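Local coordinates for protein putative acyl-CoA dehydrogenase (Burkholderia xenovorans, PDB 5JSC) that is a putative acyl-CoA dehydrogenase, a flavoprotein of the acyl-CoA dehydrogenase fold that binds flavin-adenine dinucleotide and assembles from four chains, at residues V77-H82 / G123-K128; Q355-M360 / T366-L371. All coordinates share one frame; numbering follows the deposited sequence.

Interaction 1: residues V77-H82 / G123-K128; sequences VAYGGH and GTHEQK
Y79 and K128 both set CG anti to the carbonyl carbon (chi1 -53° and -68°), and from there the tyrosine ring reaches the first turn of helix 125-136 while the lysine CB comes to lie over the ring. The contact ties the loop between helices 53-66 and 88-101 to a capped helix N-terminus in the all-helical N-terminal domain of the acyl-CoA dehydrogenase fold. Its centrepiece is a CH-pi interaction: K128 CB sits 3.5 Å from the centroid of the Y79 ring and almost on the ring normal, 7° off it. Extended beyond CG, the lysine chain leads out past the CE2 side of the ring, with its CD 3.6 Å from Y79 CE2, before its ammonium leaves the tyrosine for a weak bond to the carbonyl of S120. The opposite face of the ring is covered by A78 CB, so the ring lies between the methyl of A78 and the CB methylene of K128. Further along helix 125-136, T129 and L132 also pack on Y79. At the hydroxyl end of the ring, the exposed H125 gives Y79 OH a weak, bent hydrogen bond from ND1 (3.2 Å), a loose polar addition to an otherwise apolar contact.

The helix start that presents H125 and K128 is closed by a capping box between T124 and Q127. The NE2 end of the Q127 amide donates to the backbone O of S241 and of M243. In the box, Q127 N donates to T124 OG1 at 3.1 Å, and T124 N returns a bond of 2.8 Å to Q127 OE1, approaching from above the carbonyl plane.

Interaction 2: residues Q355-M360 / T366-L371; sequences QLYGGM and TAVEML. With FAD (flavin-adenine dinucleotide), chain T.
The end of helix 332-356 and the glycine turn that follows it form part of the flavin-adenine dinucleotide pocket in the C-terminal helical domain, and the start of helix 367-376 packs against this turn. T366 sits over the M360 carbonyl, its OG1 3.3 Å from M360 O, an approach that does not amount to a hydrogen bond. Two small apolar touches add to it. M360 CG and T366 CG2 meet at 4.0 Å, and a chi1 of -61° turns V368 CG1 to the Y357 ring, which it meets obliquely, 4.0 Å from CD1, with V368 CG2 close to the same ring atom. T366 is the N-cap of helix 367-376: its OG1 accepts a weak bond from E369 N (3.3 Å), while the carbonyl of Q363 is its stronger polar partner.

On the side of the dinucleotide the backbone does the work. Q355 O accepts a 2.8 Å hydrogen bond from the ribose hydroxyl O3B, and G359 N donates to the phosphate oxygen O1P at 2.8 Å in a nearly straight bond (167°). Between these two grips L356 O lies 3.3 Å from C5B, next to the ribose, and G358 CA stands 3.7 Å from O3P, the oxygen bridging the two phosphates. G358, with positive phi, and G359 bring bare backbone up to the diphosphate.

The Q355 amide is held by R376, R379 and E386 of the second subunit, which also packs W177 on M360 and I223 on E369. Within the chain, V368 rests on A353 and V354 of helix 332-356, Y357 lies on R283 of helix 250-286, and L356 packs on T300 and L304 of helix 298-325.

Interactions 1 and 2 lie on opposite sides of the chain's centre, with centres about 44 Å apart and nearest atoms about 27 Å apart, and they share no helix. Interaction 1 belongs to the N-terminal domain and is a surface contact, touched by no other protein chain of the assembly. Interaction 2, in the C-terminal domain, is partly buried and involves flavin-adenine dinucleotide and a second subunit. Both set a threonine-capped helix start against a turn or loop. The chemistry differs: a tyrosine face capped by a lysine CB in 77-82/123-128, against sparse aliphatic touches beside backbone hydrogen bonds to the dinucleotide in 355-360/366-371.

Interaction 1: residues V77-H82 / G123-K128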
ATOM      1  N   VAL C  77      26.799  30.875  21.074  1.00 15.15           N
ATOM      2  CA  VAL C  77      27.867  31.541  20.336  1.00 16.46           C
ATOM      3  C   VAL C  77      29.165  31.534  21.140  1.00 16.65           C
ATOM      4  O   VAL C  77      30.257  31.363  20.583  1.00 17.29           O
ATOM      5  CB  VAL C  77      27.431  32.967  19.961  1.00 18.99           C
ATOM      6  CG1 VAL C  77      28.597  33.742  19.370  1.00 20.04           C
ATOM      7  CG2 VAL C  77      26.279  32.903  18.976  1.00 18.55           C
ATOM      8  N   ALA C  78      29.065  31.702  22.461  1.00 16.07           N
ATOM      9  CA  ALA C  78      30.253  31.702  23.308  1.00 16.50           C
ATOM     10  C   ALA C  78      30.992  30.372  23.282  1.00 17.01           C
ATOM     11  O   ALA C  78      32.174  30.324  23.651  1.00 18.36           O
ATOM     12  CB  ALA C  78      29.861  32.040  24.748  1.00 17.74           C
ATOM     13  N   TYR C  79      30.327  29.298  22.854  1.00 14.65           N
ATOM     14  CA  TYR C  79      30.883  27.950  22.878  1.00 15.01           C
ATOM     15  C   TYR C  79      31.164  27.410  21.480  1.00 16.36           C
ATOM     16  O   TYR C  79      31.360  26.202  21.313  1.00 17.62           O
ATOM     17  CB  TYR C  79      29.939  27.018  23.635  1.00 16.73           C
ATOM     18  CG  TYR C  79      29.608  27.551  25.001  1.00 18.25           C
ATOM     19  CD1 TYR C  79      30.594  27.661  25.970  1.00 18.06           C
ATOM     20  CD2 TYR C  79      28.320  27.959  25.323  1.00 20.87           C
ATOM     21  CE1 TYR C  79      30.315  28.171  27.215  1.00 20.74           C
ATOM     22  CE2 TYR C  79      28.029  28.467  26.587  1.00 22.76           C
ATOM     23  CZ  TYR C  79      29.037  28.564  27.520  1.00 24.41           C
ATOM     24  OH  TYR C  79      28.785  29.057  28.774  1.00 28.64           O
ATOM     25  N   GLY C  80      31.202  28.278  20.473  1.00 15.58           N
ATOM     26  CA  GLY C  80      31.505  27.860  19.118  1.00 16.59           C
ATOM     27  C   GLY C  80      30.299  27.659  18.226  1.00 15.24           C
ATOM     28  O   GLY C  80      30.473  27.358  17.038  1.00 16.17           O
ATOM     29  N   GLY C  81      29.091  27.817  18.754  1.00 14.26           N
ATOM     30  CA  GLY C  81      27.904  27.623  17.949  1.00 13.79           C
ATOM     31  C   GLY C  81      27.636  28.775  17.004  1.00 14.15           C
ATOM     32  O   GLY C  81      28.114  29.896  17.182  1.00 15.80           O
ATOM     33  N   HIS C  82      26.855  28.480  15.960  1.00 15.03           N
ATOM     34  CA  HIS C  82      26.464  29.524  15.018  1.00 15.58           C
ATOM     35  C   HIS C  82      25.595  30.576  15.695  1.00 16.76           C
ATOM     36  O   HIS C  82      25.747  31.785  15.451  1.00 18.21           O
ATOM     37  CB  HIS C  82      25.713  28.909  13.838  1.00 17.47           C
ATOM     38  CG  HIS C  82      25.092  29.933  12.945  1.00 23.88           C
ATOM     39  ND1 HIS C  82      25.834  30.696  12.070  1.00 27.66           N
ATOM     40  CD2 HIS C  82      23.811  30.358  12.825  1.00 26.81           C
ATOM     41  CE1 HIS C  82      25.034  31.534  11.432  1.00 28.42           C
ATOM     42  NE2 HIS C  82      23.801  31.348  11.871  1.00 29.78           N
ATOM     43  N   GLY C 123      24.392  21.335  29.689  1.00 17.26           N
ATOM     44  CA  GLY C 123      25.706  21.480  30.291  1.00 16.93           C
ATOM     45  C   GLY C 123      25.826  22.715  31.170  1.00 19.84           C
ATOM     46  O   GLY C 123      25.130  23.713  30.985  1.00 20.78           O
ATOM     47  N   THR C 124      26.726  22.628  32.152  1.00 20.10           N
ATOM     48  CA  THR C 124      27.169  23.801  32.899  1.00 23.34           C
ATOM     49  C   THR C 124      28.097  24.647  32.031  1.00 23.21           C
ATOM     50  O   THR C 124      28.458  24.277  30.914  1.00 21.17           O
ATOM     51  CB  THR C 124      27.916  23.393  34.164  1.00 25.60           C
ATOM     52  OG1 THR C 124      29.105  22.675  33.795  1.00 25.88           O
ATOM     53  CG2 THR C 124      27.046  22.510  35.050  1.00 26.91           C
ATOM     54  N   HIS C 125      28.514  25.793  32.576  1.00 25.99           N
ATOM     55  CA  HIS C 125      29.496  26.620  31.887  1.00 26.72           C
ATOM     56  C   HIS C 125      30.787  25.853  31.640  1.00 24.16           C
ATOM     57  O   HIS C 125      31.334  25.881  30.530  1.00 22.55           O
ATOM     58  CB  HIS C 125      29.782  27.878  32.698  1.00 31.77           C
ATOM     59  CG  HIS C 125      28.610  28.793  32.827  1.00 38.24           C
ATOM     60  ND1 HIS C 125      27.700  28.986  31.810  1.00 40.63           N
ATOM     61  CD2 HIS C 125      28.198  29.573  33.854  1.00 42.08           C
ATOM     62  CE1 HIS C 125      26.779  29.849  32.205  1.00 42.01           C
ATOM     63  NE2 HIS C 125      27.058  30.219  33.441  1.00 43.58           N
ATOM     64  N   GLU C 126      31.297  25.171  32.669  1.00 24.82           N
ATOM     65  CA  GLU C 126      32.537  24.420  32.503  1.00 26.12           C
ATOM     66  C   GLU C 126      32.372  23.330  31.460  1.00 22.15           C
ATOM     67  O   GLU C 126      33.243  23.148  30.603  1.00 22.13           O
ATOM     68  CB  GLU C 126      32.997  23.813  33.832  1.00 29.61           C
ATOM     69  CG  GLU C 126      33.471  24.830  34.848  1.00 34.28           C
ATOM     70  CD  GLU C 126      34.567  24.314  35.760  1.00 37.43           C
ATOM     71  OE1 GLU C 126      35.351  23.440  35.334  1.00 38.89           O
ATOM     72  OE2 GLU C 126      34.645  24.792  36.909  1.00 38.69           O
ATOM     73  N   GLN C 127      31.254  22.597  31.514  1.00 19.39           N
ATOM     74  CA  GLN C 127      31.027  21.527  30.552  1.00 18.39           C
ATOM     75  C   GLN C 127      30.911  22.071  29.134  1.00 16.89           C
ATOM     76  O   GLN C 127      31.534  21.543  28.205  1.00 16.73           O
ATOM     77  CB  GLN C 127      29.777  20.734  30.941  1.00 18.16           C
ATOM     78  CG  GLN C 127      29.964  19.912  32.213  1.00 20.19           C
ATOM     79  CD  GLN C 127      28.651  19.488  32.848  1.00 21.55           C
ATOM     80  OE1 GLN C 127      27.583  19.972  32.480  1.00 21.68           O
ATOM     81  NE2 GLN C 127      28.728  18.576  33.816  1.00 23.71           N
ATOM     82  N   LYS C 128      30.118  23.131  28.944  1.00 15.02           N
ATOM     83  CA  LYS C 128      30.008  23.710  27.608  1.00 16.06           C
ATOM     84  C   LYS C 128      31.353  24.238  27.120  1.00 15.78           C
ATOM     85  O   LYS C 128      31.711  24.053  25.949  1.00 15.62           O
ATOM     86  CB  LYS C 128      28.943  24.807  27.590  1.00 16.59           C
ATOM     87  CG  LYS C 128      27.523  24.293  27.778  1.00 16.34           C
ATOM     88  CD  LYS C 128      26.514  25.414  27.605  1.00 17.60           C
ATOM     89  CE  LYS C 128      25.080  24.937  27.799  1.00 19.14           C
ATOM     90  NZ  LYS C 128      24.110  26.071  27.614  1.00 19.62           N
TER

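Interaction 2: residues Q355-M360 / T366-L371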
ATOM      1  N   GLN C 355      14.825  -0.450  -9.078  1.00  9.27           N
ATOM      2  CA  GLN C 355      14.055  -1.194 -10.071  1.00  8.98           C
ATOM      3  C   GLN C 355      14.225  -0.598 -11.464  1.00  9.79           C
ATOM      4  O   GLN C 355      14.333  -1.336 -12.459  1.00 10.68           O
ATOM      5  CB  GLN C 355      12.582  -1.222  -9.664  1.00  9.19           C
ATOM      6  CG  GLN C 355      11.760  -2.274 -10.375  1.00  9.74           C
ATOM      7  CD  GLN C 355      12.090  -3.696  -9.942  1.00  9.39           C
ATOM      8  OE1 GLN C 355      12.856  -3.921  -9.000  1.00 10.62           O
ATOM      9  NE2 GLN C 355      11.489  -4.671 -10.620  1.00 11.12           N
ATOM     10  N   LEU C 356      14.271   0.736 -11.557  1.00  9.62           N
ATOM     11  CA  LEU C 356      14.435   1.379 -12.860  1.00 10.29           C
ATOM     12  C   LEU C 356      15.770   1.019 -13.495  1.00 10.73           C
ATOM     13  O   LEU C 356      15.876   0.956 -14.730  1.00 11.25           O
ATOM     14  CB  LEU C 356      14.314   2.903 -12.717  1.00 10.81           C
ATOM     15  CG  LEU C 356      12.918   3.465 -12.432  1.00 10.71           C
ATOM     16  CD1 LEU C 356      12.989   4.912 -11.931  1.00 12.24           C
ATOM     17  CD2 LEU C 356      12.025   3.351 -13.680  1.00 13.28           C
ATOM     18  N   TYR C 357      16.792   0.761 -12.674  1.00 10.91           N
ATOM     19  CA  TYR C 357      18.111   0.411 -13.181  1.00 11.40           C
ATOM     20  C   TYR C 357      18.247  -1.048 -13.596  1.00 11.35           C
ATOM     21  O   TYR C 357      19.288  -1.409 -14.156  1.00 12.61           O
ATOM     22  CB  TYR C 357      19.183   0.734 -12.140  1.00 11.25           C
ATOM     23  CG  TYR C 357      19.791   2.072 -12.385  1.00 13.05           C
ATOM     24  CD1 TYR C 357      19.232   3.218 -11.838  1.00 15.11           C
ATOM     25  CD2 TYR C 357      20.900   2.202 -13.204  1.00 17.32           C
ATOM     26  CE1 TYR C 357      19.777   4.457 -12.088  1.00 19.14           C
ATOM     27  CE2 TYR C 357      21.455   3.433 -13.447  1.00 20.48           C
ATOM     28  CZ  TYR C 357      20.887   4.558 -12.884  1.00 21.96           C
ATOM     29  OH  TYR C 357      21.429   5.808 -13.124  1.00 28.56           O
ATOM     30  N   GLY C 358      17.244  -1.893 -13.344  1.00 10.47           N
ATOM     31  CA  GLY C 358      17.384  -3.292 -13.716  1.00 11.27           C
ATOM     32  C   GLY C 358      18.524  -3.966 -12.973  1.00 10.93           C
ATOM     33  O   GLY C 358      18.765  -3.712 -11.786  1.00 12.28           O
ATOM     34  N   GLY C 359      19.249  -4.834 -13.688  1.00 11.32           N
ATOM     35  CA  GLY C 359      20.339  -5.564 -13.059  1.00 12.33           C
ATOM     36  C   GLY C 359      21.377  -4.649 -12.438  1.00 12.37           C
ATOM     37  O   GLY C 359      21.921  -4.942 -11.365  1.00 13.80           O
ATOM     38  N   MET C 360      21.651  -3.516 -13.089  1.00 11.62           N
ATOM     39  CA  MET C 360      22.608  -2.562 -12.550  1.00 13.00           C
ATOM     40  C   MET C 360      22.167  -2.012 -11.201  1.00 11.61           C
ATOM     41  O   MET C 360      23.009  -1.551 -10.420  1.00 13.50           O
ATOM     42  CB  MET C 360      22.795  -1.425 -13.549  1.00 17.11           C
ATOM     43  CG  MET C 360      23.954  -0.533 -13.259  1.00 20.07           C
ATOM     44  SD  MET C 360      24.237   0.498 -14.697  1.00 23.83           S
ATOM     45  CE  MET C 360      24.858  -0.717 -15.859  1.00 28.53           C
ATOM     46  N   THR C 366      27.154   0.881  -7.335  1.00 15.09           N
ATOM     47  CA  THR C 366      26.359   1.876  -8.045  1.00 13.92           C
ATOM     48  C   THR C 366      25.622   2.741  -7.033  1.00 12.84           C
ATOM     49  O   THR C 366      25.373   2.334  -5.893  1.00 13.22           O
ATOM     50  CB  THR C 366      25.347   1.222  -8.983  1.00 13.59           C
ATOM     51  OG1 THR C 366      24.397   0.492  -8.201  1.00 15.09           O
ATOM     52  CG2 THR C 366      26.040   0.272  -9.952  1.00 15.38           C
ATOM     53  N   ALA C 367      25.254   3.948  -7.464  1.00 13.04           N
ATOM     54  CA  ALA C 367      24.616   4.883  -6.543  1.00 12.33           C
ATOM     55  C   ALA C 367      23.362   4.282  -5.918  1.00 12.42           C
ATOM     56  O   ALA C 367      23.172   4.350  -4.696  1.00 12.44           O
ATOM     57  CB  ALA C 367      24.298   6.196  -7.263  1.00 14.54           C
ATOM     58  N   VAL C 368      22.502   3.659  -6.729  1.00 11.46           N
ATOM     59  CA  VAL C 368      21.236   3.198  -6.165  1.00 10.32           C
ATOM     60  C   VAL C 368      21.439   1.958  -5.294  1.00 10.39           C
ATOM     61  O   VAL C 368      20.716   1.773  -4.310  1.00 10.72           O
ATOM     62  CB  VAL C 368      20.178   2.957  -7.265  1.00 11.55           C
ATOM     63  CG1 VAL C 368      19.882   4.260  -8.011  1.00 13.12           C
ATOM     64  CG2 VAL C 368      20.595   1.836  -8.231  1.00 12.64           C
ATOM     65  N   GLU C 369      22.421   1.104  -5.614  1.00 10.31           N
ATOM     66  CA  GLU C 369      22.698  -0.042  -4.748  1.00 10.43           C
ATOM     67  C   GLU C 369      23.194   0.421  -3.388  1.00 10.25           C
ATOM     68  O   GLU C 369      22.808  -0.130  -2.349  1.00 11.45           O
ATOM     69  CB  GLU C 369      23.721  -0.969  -5.408  1.00 11.37           C
ATOM     70  CG  GLU C 369      23.979  -2.281  -4.671  1.00 12.52           C
ATOM     71  CD  GLU C 369      25.046  -2.187  -3.592  1.00 12.94           C
ATOM     72  OE1 GLU C 369      25.860  -1.237  -3.596  1.00 13.66           O
ATOM     73  OE2 GLU C 369      25.088  -3.097  -2.742  1.00 15.64           O
ATOM     74  N   MET C 370      24.044   1.447  -3.375  1.00 11.17           N
ATOM     75  CA  MET C 370      24.522   1.984  -2.108  1.00 12.34           C
ATOM     76  C   MET C 370      23.381   2.598  -1.310  1.00  9.80           C
ATOM     77  O   MET C 370      23.318   2.442  -0.086  1.00 10.58           O
ATOM     78  CB  MET C 370      25.618   3.015  -2.364  1.00 14.26           C
ATOM     79  CG  MET C 370      26.843   2.393  -3.004  1.00 19.04           C
ATOM     80  SD  MET C 370      28.228   3.509  -3.178  1.00 27.08           S
ATOM     81  CE  MET C 370      27.547   4.743  -4.257  1.00 28.04           C
ATOM     82  N   LEU C 371      22.474   3.310  -1.988  1.00 10.25           N
ATOM     83  CA  LEU C 371      21.350   3.931  -1.294  1.00 10.18           C
ATOM     84  C   LEU C 371      20.416   2.883  -0.702  1.00  9.48           C
ATOM     85  O   LEU C 371      19.861   3.084   0.384  1.00  9.94           O
ATOM     86  CB  LEU C 371      20.595   4.854  -2.246  1.00 10.77           C
ATOM     87  CG  LEU C 371      21.369   6.122  -2.624  1.00 10.70           C
ATOM     88  CD1 LEU C 371      20.776   6.762  -3.876  1.00 11.60           C
ATOM     89  CD2 LEU C 371      21.366   7.122  -1.468  1.00 13.64           C
TER
HETATM   90  PA  FAD T 501      16.126  -2.961 -18.356  1.00 11.80           P
HETATM   91  O1A FAD T 501      15.714  -3.837 -19.489  1.00 13.15           O
HETATM   92  O2A FAD T 501      16.866  -1.697 -18.733  1.00 13.49           O
HETATM   93  O5B FAD T 501      14.840  -2.619 -17.505  1.00 10.50           O
HETATM   94  C5B FAD T 501      14.937  -1.655 -16.436  1.00  9.13           C
HETATM   95  C4B FAD T 501      13.601  -1.662 -15.741  1.00 10.49           C
HETATM   96  O4B FAD T 501      12.596  -1.192 -16.659  1.00 11.78           O
HETATM   97  C3B FAD T 501      13.085  -3.037 -15.339  1.00 11.41           C
HETATM   98  O3B FAD T 501      13.685  -3.528 -14.142  1.00 12.05           O
HETATM   99  C2B FAD T 501      11.585  -2.777 -15.195  1.00 11.91           C
HETATM  100  O2B FAD T 501      11.288  -2.253 -13.901  1.00 12.67           O
HETATM  101  C1B FAD T 501      11.335  -1.714 -16.278  1.00 11.37           C
HETATM  102  N9A FAD T 501      10.659  -2.197 -17.480  1.00 10.87           N
HETATM  103  C8A FAD T 501      11.101  -3.165 -18.342  1.00 12.70           C
HETATM  104  N7A FAD T 501      10.345  -3.324 -19.401  1.00 13.37           N
HETATM  105  C5A FAD T 501       9.329  -2.396 -19.221  1.00 11.45           C
HETATM  106  C6A FAD T 501       8.215  -2.048 -20.006  1.00 12.87           C
HETATM  107  N6A FAD T 501       7.917  -2.631 -21.176  1.00 14.74           N
HETATM  108  N1A FAD T 501       7.405  -1.069 -19.548  1.00 12.93           N
HETATM  109  C2A FAD T 501       7.695  -0.489 -18.378  1.00 12.85           C
HETATM  110  N3A FAD T 501       8.715  -0.735 -17.552  1.00 11.56           N
HETATM  111  C4A FAD T 501       9.506  -1.701 -18.037  1.00 10.63           C
HETATM  112  N1  FAD T 501      20.472 -12.612 -17.572  1.00 11.58           N
HETATM  113  C2  FAD T 501      20.823 -13.709 -18.301  1.00 11.99           C
HETATM  114  O2  FAD T 501      20.700 -13.748 -19.532  1.00 14.22           O
HETATM  115  N3  FAD T 501      21.318 -14.818 -17.662  1.00 13.49           N
HETATM  116  C4  FAD T 501      21.496 -14.957 -16.299  1.00 14.40           C
HETATM  117  O4  FAD T 501      22.025 -15.964 -15.847  1.00 15.07           O
HETATM  118  C4X FAD T 501      21.096 -13.811 -15.530  1.00 13.01           C
HETATM  119  N5  FAD T 501      21.292 -13.837 -14.238  1.00 13.87           N
HETATM  120  C5X FAD T 501      21.080 -12.669 -13.524  1.00 12.92           C
HETATM  121  C6  FAD T 501      21.439 -12.633 -12.175  1.00 12.51           C
HETATM  122  C7  FAD T 501      21.358 -11.456 -11.440  1.00 13.36           C
HETATM  123  C7M FAD T 501      21.792 -11.444  -9.995  1.00 14.93           C
HETATM  124  C8  FAD T 501      20.888 -10.289 -12.059  1.00 13.87           C
HETATM  125  C8M FAD T 501      20.796  -8.990 -11.298  1.00 15.83           C
HETATM  126  C9  FAD T 501      20.514 -10.326 -13.397  1.00 12.30           C
HETATM  127  C9A FAD T 501      20.609 -11.501 -14.137  1.00 11.47           C
HETATM  128  N10 FAD T 501      20.341 -11.538 -15.521  1.00 12.13           N
HETATM  129  C10 FAD T 501      20.604 -12.671 -16.254  1.00 12.03           C
HETATM  130  C1' FAD T 501      19.889 -10.316 -16.202  1.00 11.93           C
HETATM  131  C2' FAD T 501      18.424  -9.974 -15.945  1.00 12.11           C
HETATM  132  O2' FAD T 501      17.566 -10.896 -16.620  1.00 15.82           O
HETATM  133  C3' FAD T 501      18.140  -8.552 -16.430  1.00 12.40           C
HETATM  134  O3' FAD T 501      18.826  -7.674 -15.543  1.00 11.74           O
HETATM  135  C4' FAD T 501      16.660  -8.168 -16.463  1.00 12.72           C
HETATM  136  O4' FAD T 501      16.008  -8.878 -17.518  1.00 14.65           O
HETATM  137  C5' FAD T 501      16.451  -6.677 -16.630  1.00 13.01           C
HETATM  138  O5' FAD T 501      17.163  -6.252 -17.813  1.00 12.73           O
HETATM  139  P   FAD T 501      18.077  -4.935 -17.635  1.00 11.70           P
HETATM  140  O1P FAD T 501      19.018  -5.062 -16.495  1.00 11.86           O
HETATM  141  O2P FAD T 501      18.758  -4.677 -18.950  1.00 13.27           O
HETATM  142  O3P FAD T 501      17.028  -3.776 -17.329  1.00 10.87           O